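Local atomic coordinates of nicotinate phosphoribosyltransferase (Saccharomyces cerevisiae, PDB entry 1VLP), a protein that catalyses the ATP-dependent synthesis of nicotinate D-ribonucleotide from nicotinate and phosphoribosyl diphosphate, the first step from nicotinic acid to NAD. Residues D25-T37 and I89-S101. Sequence-based numbering, arbitrary orientation. Where two conformers were deposited one is given.
Sequences DMYKITMHAAVFT and IPYLPSAYIKYIS
Both ring nitrogens of His-32 are hydrogen-bonded to tyrosine hydroxyls from the same helix, ND1 to OH of Tyr-96 at 2.8 Å and NE2 to OH of Tyr-99 at 3.0 Å. A neutral imidazole would donate to one hydroxyl and accept from the other, and the two bonds together fix the rotation of the ring. The Tyr-99 hydroxyl comes in at the imidazole edge, whereas the Tyr-96 ring turns its edge to an imidazole face in an offset edge-to-face pair, planes at 87°. Phe-36 completes the aromatic cluster: its ring lies in an offset stack on Tyr-99, with CE1 of Phe-36 3.5 Å from CG of Tyr-99. A CG anti to the backbone N (chi1 170°) swings Tyr-96 as a knob into the hole between Ile-29, His-32, Ala-33 and Phe-36, where CB of Ala-33 makes a CH-pi contact over the ring centre. These are helices 26-38 and 94-101 of the NAPRTase N-terminal region, their segment axes crossing at 103° and 9.7 Å apart. Down the first helix, CB of Ala-33 meets CD2 of Leu-92 at 3.9 Å, and the extended selenomethionine Met-26 reaches tip to tip for Ile-89, SE of Met-26 to CD1 of Ile-89 4.0 Å, its CE ending beside the hydroxyl of Tyr-91. The hydroxyl of neighbouring Tyr-27, a nicotinate-binding residue by similarity, is hydrogen-bonded to the carboxylate of Glu-144.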
loop_
_atom_site.group_PDB
_atom_site.type_symbol
_atom_site.label_atom_id
_atom_site.label_comp_id
_atom_site.label_asym_id
_atom_site.label_seq_id
_atom_site.Cartn_x
_atom_site.Cartn_y
_atom_site.Cartn_z
ATOM N N ASP A 25 6.331 -1.305 -2.267
ATOM C CA ASP A 25 6.028 -0.256 -1.290
ATOM C C ASP A 25 6.828 -0.468 0.016
ATOM O O ASP A 25 6.908 -1.616 0.487
ATOM C CB ASP A 25 4.525 -0.218 -0.974
ATOM C CG ASP A 25 3.647 0.143 -2.215
ATOM O OD1 ASP A 25 3.847 1.210 -2.806
ATOM O OD2 ASP A 25 2.799 -0.668 -2.601
HETATM N N MSE A 26 7.396 0.598 0.593
HETATM C CA MSE A 26 8.178 0.462 1.830
HETATM C C MSE A 26 7.437 -0.252 2.920
HETATM O O MSE A 26 8.070 -1.028 3.669
HETATM C CB MSE A 26 8.646 1.798 2.373
HETATM C CG MSE A 26 9.258 1.697 3.790
HETATM SE SE MSE A 26 10.121 3.392 4.128
HETATM C CE MSE A 26 10.140 3.247 6.202
ATOM N N TYR A 27 6.109 -0.062 3.007
ATOM C CA TYR A 27 5.350 -0.751 4.068
ATOM C C TYR A 27 5.476 -2.266 3.972
ATOM O O TYR A 27 5.410 -2.951 5.003
ATOM C CB TYR A 27 3.884 -0.320 4.152
ATOM C CG TYR A 27 2.950 -0.997 3.159
ATOM C CD1 TYR A 27 2.376 -2.239 3.444
ATOM C CD2 TYR A 27 2.664 -0.417 1.951
ATOM C CE1 TYR A 27 1.513 -2.863 2.532
ATOM C CE2 TYR A 27 1.794 -1.045 1.021
ATOM C CZ TYR A 27 1.235 -2.253 1.321
ATOM O OH TYR A 27 0.394 -2.824 0.393
ATOM N N LYS A 28 5.741 -2.802 2.773
ATOM C CA LYS A 28 5.936 -4.257 2.681
ATOM C C LYS A 28 7.184 -4.755 3.398
ATOM O O LYS A 28 7.162 -5.791 4.054
ATOM C CB LYS A 28 5.860 -4.750 1.219
ATOM C CG LYS A 28 4.498 -4.538 0.577
ATOM C CD LYS A 28 3.517 -5.743 0.631
ATOM C CE LYS A 28 2.958 -6.165 1.971
ATOM N NZ LYS A 28 1.896 -7.216 1.729
ATOM N N ILE A 29 8.277 -4.003 3.318
ATOM C CA ILE A 29 9.489 -4.334 4.011
ATOM C C ILE A 29 9.390 -4.163 5.505
ATOM O O ILE A 29 9.886 -4.986 6.255
ATOM C CB ILE A 29 10.685 -3.540 3.373
ATOM C CG1 ILE A 29 10.876 -3.976 1.905
ATOM C CG2 ILE A 29 12.004 -3.702 4.145
ATOM C CD1 ILE A 29 11.199 -5.472 1.698
ATOM N N THR A 30 8.761 -3.094 5.964
ATOM C CA THR A 30 8.583 -2.931 7.431
ATOM C C THR A 30 7.645 -4.023 7.980
ATOM O O THR A 30 7.972 -4.625 9.018
ATOM C CB THR A 30 8.134 -1.522 7.819
ATOM O OG1 THR A 30 6.963 -1.155 7.092
ATOM C CG2 THR A 30 9.248 -0.527 7.528
HETATM N N MSE A 31 6.549 -4.346 7.293
HETATM C CA MSE A 31 5.754 -5.495 7.673
HETATM C C MSE A 31 6.526 -6.792 7.691
HETATM O O MSE A 31 6.409 -7.570 8.601
HETATM C CB MSE A 31 4.604 -5.689 6.665
HETATM C CG MSE A 31 3.419 -4.791 6.820
HETATM SE SE MSE A 31 2.475 -5.308 8.478
HETATM C CE MSE A 31 1.966 -6.997 8.066
ATOM N N HIS A 32 7.346 -6.987 6.663
ATOM C CA HIS A 32 8.180 -8.189 6.579
ATOM C C HIS A 32 9.065 -8.312 7.842
ATOM O O HIS A 32 9.194 -9.357 8.456
ATOM C CB HIS A 32 9.043 -8.124 5.308
ATOM C CG HIS A 32 9.743 -9.412 5.000
ATOM N ND1 HIS A 32 10.908 -9.461 4.245
ATOM C CD2 HIS A 32 9.449 -10.700 5.330
ATOM C CE1 HIS A 32 11.277 -10.732 4.113
ATOM N NE2 HIS A 32 10.433 -11.497 4.793
ATOM N N ALA A 33 9.715 -7.203 8.197
ATOM C CA ALA A 33 10.534 -7.144 9.428
ATOM C C ALA A 33 9.695 -7.406 10.657
ATOM O O ALA A 33 10.099 -8.171 11.526
ATOM C CB ALA A 33 11.227 -5.831 9.543
ATOM N N ALA A 34 8.496 -6.826 10.698
ATOM C CA ALA A 34 7.629 -7.011 11.880
ATOM C C ALA A 34 7.166 -8.479 12.005
ATOM O O ALA A 34 7.137 -9.052 13.095
ATOM C CB ALA A 34 6.421 -6.046 11.815
ATOM N N VAL A 35 6.820 -9.100 10.865
ATOM C CA VAL A 35 6.293 -10.452 10.843
ATOM C C VAL A 35 7.397 -11.435 11.154
ATOM O O VAL A 35 7.187 -12.392 11.910
ATOM C CB VAL A 35 5.661 -10.721 9.487
ATOM C CG1 VAL A 35 5.400 -12.149 9.268
ATOM C CG2 VAL A 35 4.362 -9.875 9.368
ATOM N N PHE A 36 8.557 -11.200 10.550
ATOM C CA PHE A 36 9.741 -12.019 10.804
ATOM C C PHE A 36 10.099 -11.999 12.293
ATOM O O PHE A 36 10.420 -13.042 12.847
ATOM C CB PHE A 36 10.946 -11.535 9.961
ATOM C CG PHE A 36 12.269 -12.129 10.408
ATOM C CD1 PHE A 36 12.565 -13.444 10.148
ATOM C CD2 PHE A 36 13.176 -11.362 11.163
ATOM C CE1 PHE A 36 13.786 -14.002 10.565
ATOM C CE2 PHE A 36 14.396 -11.926 11.592
ATOM C CZ PHE A 36 14.676 -13.231 11.290
ATOM N N THR A 37 10.060 -10.817 12.896
ATOM C CA THR A 37 10.481 -10.594 14.268
ATOM C C THR A 37 9.526 -11.285 15.277
ATOM O O THR A 37 9.969 -11.936 16.235
ATOM C CB THR A 37 10.686 -9.072 14.555
ATOM O OG1 THR A 37 11.774 -8.535 13.728
ATOM C CG2 THR A 37 11.043 -8.811 16.013
ATOM N N ILE A 89 16.284 3.097 6.402
ATOM C CA ILE A 89 15.415 2.505 7.422
ATOM C C ILE A 89 16.281 1.906 8.516
ATOM O O ILE A 89 16.349 0.687 8.674
ATOM C CB ILE A 89 14.422 1.458 6.837
ATOM C CG1 ILE A 89 13.967 1.840 5.406
ATOM C CG2 ILE A 89 13.261 1.313 7.790
ATOM C CD1 ILE A 89 13.019 0.767 4.765
ATOM N N PRO A 90 16.996 2.760 9.283
ATOM C CA PRO A 90 18.003 2.282 10.204
ATOM C C PRO A 90 17.457 1.500 11.386
ATOM O O PRO A 90 18.194 0.759 11.999
ATOM C CB PRO A 90 18.712 3.582 10.679
ATOM C CG PRO A 90 17.727 4.616 10.481
ATOM C CD PRO A 90 16.933 4.233 9.292
ATOM N N TYR A 91 16.163 1.648 11.656
ATOM C CA TYR A 91 15.482 0.958 12.733
ATOM C C TYR A 91 15.016 -0.438 12.373
ATOM O O TYR A 91 14.460 -1.125 13.207
ATOM C CB TYR A 91 14.306 1.816 13.240
ATOM C CG TYR A 91 13.344 2.292 12.173
ATOM C CD1 TYR A 91 12.256 1.503 11.783
ATOM C CD2 TYR A 91 13.529 3.524 11.543
ATOM C CE1 TYR A 91 11.381 1.926 10.810
ATOM C CE2 TYR A 91 12.655 3.958 10.570
ATOM C CZ TYR A 91 11.596 3.150 10.203
ATOM O OH TYR A 91 10.729 3.585 9.230
ATOM N N LEU A 92 15.222 -0.897 11.128
ATOM C CA LEU A 92 15.018 -2.328 10.849
ATOM C C LEU A 92 15.908 -3.124 11.781
ATOM O O LEU A 92 17.090 -2.799 11.930
ATOM C CB LEU A 92 15.365 -2.702 9.409
ATOM C CG LEU A 92 14.475 -2.097 8.335
ATOM C CD1 LEU A 92 15.016 -2.431 6.921
ATOM C CD2 LEU A 92 13.059 -2.602 8.467
ATOM N N PRO A 93 15.352 -4.144 12.443
ATOM C CA PRO A 93 16.183 -4.940 13.327
ATOM C C PRO A 93 17.370 -5.621 12.642
ATOM O O PRO A 93 17.269 -6.127 11.518
ATOM C CB PRO A 93 15.226 -5.980 13.926
ATOM C CG PRO A 93 13.866 -5.490 13.624
ATOM C CD PRO A 93 13.932 -4.554 12.471
ATOM N N SER A 94 18.479 -5.670 13.376
ATOM C CA SER A 94 19.659 -6.382 12.935
ATOM C C SER A 94 19.416 -7.788 12.411
ATOM O O SER A 94 19.961 -8.186 11.360
ATOM C CB SER A 94 20.682 -6.423 14.092
ATOM O OG SER A 94 21.201 -5.122 14.202
ATOM N N ALA A 95 18.586 -8.529 13.135
ATOM C CA ALA A 95 18.327 -9.916 12.808
ATOM C C ALA A 95 17.549 -10.094 11.503
ATOM O O ALA A 95 17.724 -11.098 10.816
ATOM C CB ALA A 95 17.607 -10.588 13.949
ATOM N N TYR A 96 16.712 -9.114 11.200
ATOM C CA TYR A 96 15.940 -9.067 9.951
ATOM C C TYR A 96 16.893 -8.861 8.779
ATOM O O TYR A 96 16.875 -9.629 7.824
ATOM C CB TYR A 96 14.828 -8.017 9.996
ATOM C CG TYR A 96 14.205 -7.817 8.613
ATOM C CD1 TYR A 96 13.294 -8.739 8.094
ATOM C CD2 TYR A 96 14.562 -6.729 7.825
ATOM C CE1 TYR A 96 12.748 -8.580 6.794
ATOM C CE2 TYR A 96 14.018 -6.542 6.554
ATOM C CZ TYR A 96 13.115 -7.484 6.036
ATOM O OH TYR A 96 12.597 -7.297 4.800
ATOM N N ILE A 97 17.778 -7.878 8.910
ATOM C CA ILE A 97 18.798 -7.592 7.874
ATOM C C ILE A 97 19.679 -8.809 7.597
ATOM O O ILE A 97 19.967 -9.088 6.425
ATOM C CB ILE A 97 19.641 -6.356 8.276
ATOM C CG1 ILE A 97 18.760 -5.091 8.312
ATOM C CG2 ILE A 97 20.857 -6.166 7.357
ATOM C CD1 ILE A 97 18.174 -4.583 6.949
ATOM N N LYS A 98 20.132 -9.502 8.655
ATOM C CA LYS A 98 20.879 -10.752 8.506
ATOM C C LYS A 98 20.107 -11.827 7.735
ATOM O O LYS A 98 20.677 -12.536 6.867
ATOM C CB LYS A 98 21.298 -11.303 9.875
ATOM C CG LYS A 98 22.168 -12.543 9.816
ATOM C CD LYS A 98 22.905 -12.774 11.143
ATOM N N TYR A 99 18.817 -11.928 8.057
ATOM C CA TYR A 99 17.914 -12.884 7.440
ATOM C C TYR A 99 17.730 -12.628 5.949
ATOM O O TYR A 99 17.866 -13.565 5.157
ATOM C CB TYR A 99 16.584 -12.921 8.227
ATOM C CG TYR A 99 15.329 -13.271 7.494
ATOM C CD1 TYR A 99 14.999 -14.588 7.196
ATOM C CD2 TYR A 99 14.409 -12.269 7.176
ATOM C CE1 TYR A 99 13.811 -14.881 6.542
ATOM C CE2 TYR A 99 13.225 -12.556 6.549
ATOM C CZ TYR A 99 12.940 -13.852 6.218
ATOM O OH TYR A 99 11.739 -14.122 5.604
ATOM N N ILE A 100 17.480 -11.375 5.560
ATOM C CA ILE A 100 17.365 -11.080 4.126
ATOM C C ILE A 100 18.719 -10.989 3.371
ATOM O O ILE A 100 18.724 -11.036 2.128
ATOM C CB ILE A 100 16.483 -9.857 3.811
ATOM C CG1 ILE A 100 17.020 -8.566 4.474
ATOM C CG2 ILE A 100 15.028 -10.146 4.224
ATOM C CD1 ILE A 100 16.490 -7.303 3.855
ATOM N N SER A 101 19.812 -10.857 4.126
ATOM C CA SER A 101 21.182 -10.768 3.588
ATOM C C SER A 101 21.729 -12.162 3.281
ATOM O O SER A 101 22.681 -12.325 2.493
ATOM C CB SER A 101 22.136 -10.154 4.638
ATOM O OG SER A 101 21.861 -8.796 4.784
#